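PDB 4HYQ: phospholipase A1, which hydrolyses the sn-1 acyl ester of glycerophospholipids, releasing a fatty acid and a 2-acyl lysophospholipid. Local coordinates for residues A[1-14]-A[39-53]. Numbering follows the deposited sequence.
Sequences AAGGYVALGDSYSS and WAAANSPASFDFVAC
The edge of the W39 six-membered ring meets a face of the Y5 ring, with planes at 68° and centroids 5.0 Å apart. Y5 and F48 lie side by side, their rings nearly parallel but slid apart; Y5 CD2 comes within 3.4 Å of F48 CD1. A40 CB sits over the centre of the F48 ring and near the plane of the Y5 ring, at its edge. A7 CB is at the F48 edge. S13 O lies in the plane of F50, at its edge, 3.2 Å from F50 CZ. With chi1 at -166°, F50 turns its ring away from its own backbone N, past A7 CB to helix 11-14. Replacing F50 by alanine removes the ring, and would probably leave A7 CB and helix 11-14 without this packing partner and open a gap between them.

Strands 4-9 and 47-50 run parallel. Y5 N donates to S47 O (2.9 Å), Y5 O accepts from D49 N, A7 N donates to D49 O, and A7 O accepts from V51 N. On the V6 and D49 face, a water joins Y5 O, S47 OG and D49 OD2. Further along, C53 N donates to G9 O (2.9 Å), and C53 is disulfide-bonded to C28. S11 OG, hydrogen-bonded to H218 NE2, is consistent with the Ser-His pair of an SGNH hydrolase. Strand 4-9, helix 35-43 and edge strand 47-50 form a beta-alpha-beta crossover, as in the GDSL lipase fold.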
# COMPACT_ATOMS: atom_id res chain seq x y z
N ALA A 1 13.93 18.47 8.68
CA ALA A 1 13.51 17.32 9.52
C ALA A 1 14.72 16.60 10.10
O ALA A 1 15.57 16.08 9.37
CB ALA A 1 12.67 16.34 8.68
N ALA A 2 14.81 16.60 11.43
CA ALA A 2 15.92 15.97 12.12
C ALA A 2 15.82 14.47 11.97
O ALA A 2 14.73 13.91 12.03
CB ALA A 2 15.89 16.33 13.59
N GLY A 3 16.96 13.81 11.77
CA GLY A 3 16.94 12.37 11.64
C GLY A 3 16.64 11.86 10.25
O GLY A 3 16.11 12.58 9.40
N GLY A 4 16.96 10.60 10.04
CA GLY A 4 16.76 10.01 8.74
C GLY A 4 15.35 9.52 8.52
O GLY A 4 14.62 9.18 9.46
N TYR A 5 14.97 9.50 7.25
CA TYR A 5 13.65 9.00 6.86
C TYR A 5 13.89 7.72 6.06
O TYR A 5 14.70 7.72 5.12
CB TYR A 5 12.93 10.04 6.00
CG TYR A 5 11.68 9.54 5.29
CD1 TYR A 5 10.83 8.61 5.91
CD2 TYR A 5 11.33 10.01 4.03
CE1 TYR A 5 9.65 8.17 5.28
CE2 TYR A 5 10.15 9.59 3.40
CZ TYR A 5 9.33 8.68 4.02
OH TYR A 5 8.18 8.31 3.38
N VAL A 6 13.24 6.64 6.47
CA VAL A 6 13.37 5.37 5.74
C VAL A 6 11.96 5.01 5.26
O VAL A 6 11.02 4.94 6.06
CB VAL A 6 13.94 4.24 6.64
CG1 VAL A 6 13.99 2.92 5.87
CG2 VAL A 6 15.36 4.61 7.09
N ALA A 7 11.81 4.80 3.96
CA ALA A 7 10.52 4.45 3.36
C ALA A 7 10.52 2.98 2.93
O ALA A 7 11.22 2.58 1.99
CB ALA A 7 10.23 5.36 2.15
N LEU A 8 9.72 2.20 3.64
CA LEU A 8 9.61 0.75 3.43
C LEU A 8 8.32 0.36 2.75
O LEU A 8 7.36 1.12 2.71
CB LEU A 8 9.59 0.04 4.79
CG LEU A 8 10.66 0.38 5.83
CD1 LEU A 8 10.28 -0.24 7.19
CD2 LEU A 8 12.00 -0.18 5.35
N GLY A 9 8.29 -0.87 2.25
CA GLY A 9 7.03 -1.34 1.71
C GLY A 9 6.97 -1.96 0.34
O GLY A 9 7.97 -2.40 -0.23
N ASP A 10 5.74 -2.01 -0.15
CA ASP A 10 5.45 -2.59 -1.45
C ASP A 10 5.21 -1.55 -2.54
O ASP A 10 5.63 -0.40 -2.44
CB ASP A 10 4.27 -3.57 -1.36
CG ASP A 10 3.01 -2.94 -0.77
OD1 ASP A 10 2.84 -1.70 -0.86
OD2 ASP A 10 2.17 -3.70 -0.23
N SER A 11 4.53 -1.98 -3.60
CA SER A 11 4.24 -1.14 -4.76
C SER A 11 3.47 0.14 -4.47
O SER A 11 3.60 1.11 -5.21
CB SER A 11 3.47 -1.97 -5.79
OG SER A 11 2.29 -2.50 -5.20
N TYR A 12 2.65 0.14 -3.41
CA TYR A 12 1.89 1.35 -3.10
C TYR A 12 2.79 2.43 -2.51
O TYR A 12 2.44 3.60 -2.49
CB TYR A 12 0.71 1.02 -2.17
CG TYR A 12 -0.39 0.28 -2.91
CD1 TYR A 12 -0.23 -1.05 -3.28
CD2 TYR A 12 -1.55 0.95 -3.32
CE1 TYR A 12 -1.20 -1.71 -4.05
CE2 TYR A 12 -2.53 0.29 -4.09
CZ TYR A 12 -2.34 -1.03 -4.45
OH TYR A 12 -3.30 -1.68 -5.20
N SER A 13 3.96 2.02 -2.01
CA SER A 13 4.93 2.97 -1.49
C SER A 13 6.03 3.23 -2.52
O SER A 13 6.59 4.32 -2.56
CB SER A 13 5.56 2.45 -0.18
OG SER A 13 4.60 2.45 0.89
N SER A 14 6.34 2.24 -3.36
CA SER A 14 7.39 2.47 -4.37
C SER A 14 6.85 3.44 -5.40
O SER A 14 7.61 4.22 -5.99
CB SER A 14 7.85 1.17 -5.06
OG SER A 14 6.89 0.68 -5.99
N TRP A 39 7.59 13.61 -0.13
CA TRP A 39 7.74 14.11 1.24
C TRP A 39 9.19 14.50 1.53
O TRP A 39 9.44 15.55 2.12
CB TRP A 39 7.28 13.06 2.26
CG TRP A 39 7.23 13.60 3.67
CD1 TRP A 39 6.17 14.20 4.29
CD2 TRP A 39 8.31 13.63 4.61
NE1 TRP A 39 6.52 14.59 5.56
CE2 TRP A 39 7.83 14.25 5.78
CE3 TRP A 39 9.64 13.18 4.57
CZ2 TRP A 39 8.64 14.45 6.91
CZ3 TRP A 39 10.44 13.38 5.69
CH2 TRP A 39 9.93 14.01 6.85
N ALA A 40 10.14 13.67 1.12
CA ALA A 40 11.55 13.95 1.37
C ALA A 40 12.01 15.23 0.67
O ALA A 40 12.79 16.01 1.23
CB ALA A 40 12.42 12.77 0.93
N ALA A 41 11.52 15.46 -0.54
CA ALA A 41 11.89 16.66 -1.29
C ALA A 41 11.39 17.92 -0.59
O ALA A 41 12.07 18.95 -0.57
CB ALA A 41 11.33 16.59 -2.71
N ALA A 42 10.20 17.84 -0.02
CA ALA A 42 9.61 18.99 0.65
C ALA A 42 10.07 19.20 2.09
O ALA A 42 10.07 20.34 2.58
CB ALA A 42 8.09 18.87 0.62
N ASN A 43 10.50 18.13 2.75
CA ASN A 43 10.89 18.25 4.15
C ASN A 43 12.37 18.12 4.52
O ASN A 43 12.74 18.28 5.69
CB ASN A 43 10.04 17.27 4.96
CG ASN A 43 8.57 17.63 4.92
OD1 ASN A 43 8.11 18.46 5.70
ND2 ASN A 43 7.83 17.04 3.98
N SER A 44 13.22 17.84 3.55
CA SER A 44 14.67 17.75 3.78
C SER A 44 15.15 16.99 5.01
O SER A 44 15.79 17.57 5.89
CB SER A 44 15.26 19.16 3.83
OG SER A 44 14.86 19.94 2.72
N PRO A 45 14.86 15.68 5.09
CA PRO A 45 15.32 14.89 6.24
C PRO A 45 16.84 14.77 6.20
O PRO A 45 17.44 14.96 5.14
CB PRO A 45 14.63 13.54 6.03
CG PRO A 45 14.52 13.46 4.53
CD PRO A 45 14.07 14.85 4.17
N ALA A 46 17.46 14.48 7.34
CA ALA A 46 18.91 14.34 7.41
C ALA A 46 19.41 13.35 6.37
O ALA A 46 20.51 13.50 5.83
CB ALA A 46 19.32 13.89 8.81
N SER A 47 18.62 12.31 6.12
CA SER A 47 18.95 11.30 5.12
C SER A 47 17.64 10.71 4.62
O SER A 47 16.61 10.82 5.29
CB SER A 47 19.82 10.19 5.70
OG SER A 47 19.18 9.53 6.77
N PHE A 48 17.67 10.11 3.44
CA PHE A 48 16.47 9.52 2.87
C PHE A 48 16.84 8.22 2.18
O PHE A 48 17.64 8.22 1.23
CB PHE A 48 15.84 10.51 1.88
CG PHE A 48 14.68 9.94 1.11
CD1 PHE A 48 13.69 9.20 1.76
CD2 PHE A 48 14.57 10.14 -0.26
CE1 PHE A 48 12.61 8.67 1.06
CE2 PHE A 48 13.49 9.62 -0.98
CZ PHE A 48 12.51 8.88 -0.31
N ASP A 49 16.31 7.11 2.68
CA ASP A 49 16.56 5.81 2.08
C ASP A 49 15.21 5.24 1.66
O ASP A 49 14.36 4.94 2.49
CB ASP A 49 17.25 4.88 3.06
CG ASP A 49 18.65 5.35 3.39
OD1 ASP A 49 19.50 5.39 2.47
OD2 ASP A 49 18.90 5.70 4.56
N PHE A 50 15.04 5.12 0.35
CA PHE A 50 13.79 4.65 -0.26
C PHE A 50 14.04 3.21 -0.69
O PHE A 50 14.71 2.97 -1.70
CB PHE A 50 13.52 5.56 -1.48
CG PHE A 50 12.14 5.47 -2.05
CD1 PHE A 50 11.16 4.63 -1.51
CD2 PHE A 50 11.81 6.25 -3.15
CE1 PHE A 50 9.88 4.57 -2.08
CE2 PHE A 50 10.53 6.20 -3.72
CZ PHE A 50 9.57 5.36 -3.19
N VAL A 51 13.51 2.26 0.08
CA VAL A 51 13.74 0.85 -0.23
C VAL A 51 12.49 0.02 -0.53
O VAL A 51 12.58 -1.22 -0.66
CB VAL A 51 14.58 0.16 0.87
CG1 VAL A 51 15.98 0.75 0.88
CG2 VAL A 51 13.92 0.36 2.25
N ALA A 52 11.35 0.68 -0.67
CA ALA A 52 10.10 0.00 -1.01
C ALA A 52 10.28 -0.71 -2.36
O ALA A 52 11.03 -0.25 -3.22
CB ALA A 52 8.95 1.03 -1.10
N CYS A 53 9.57 -1.82 -2.55
CA CYS A 53 9.73 -2.60 -3.77
C CYS A 53 8.42 -3.22 -4.23
O CYS A 53 7.73 -3.87 -3.45
CB CYS A 53 10.79 -3.68 -3.52
SG CYS A 53 11.32 -4.58 -5.02
O HOH W 1 17.56 7.43 6.20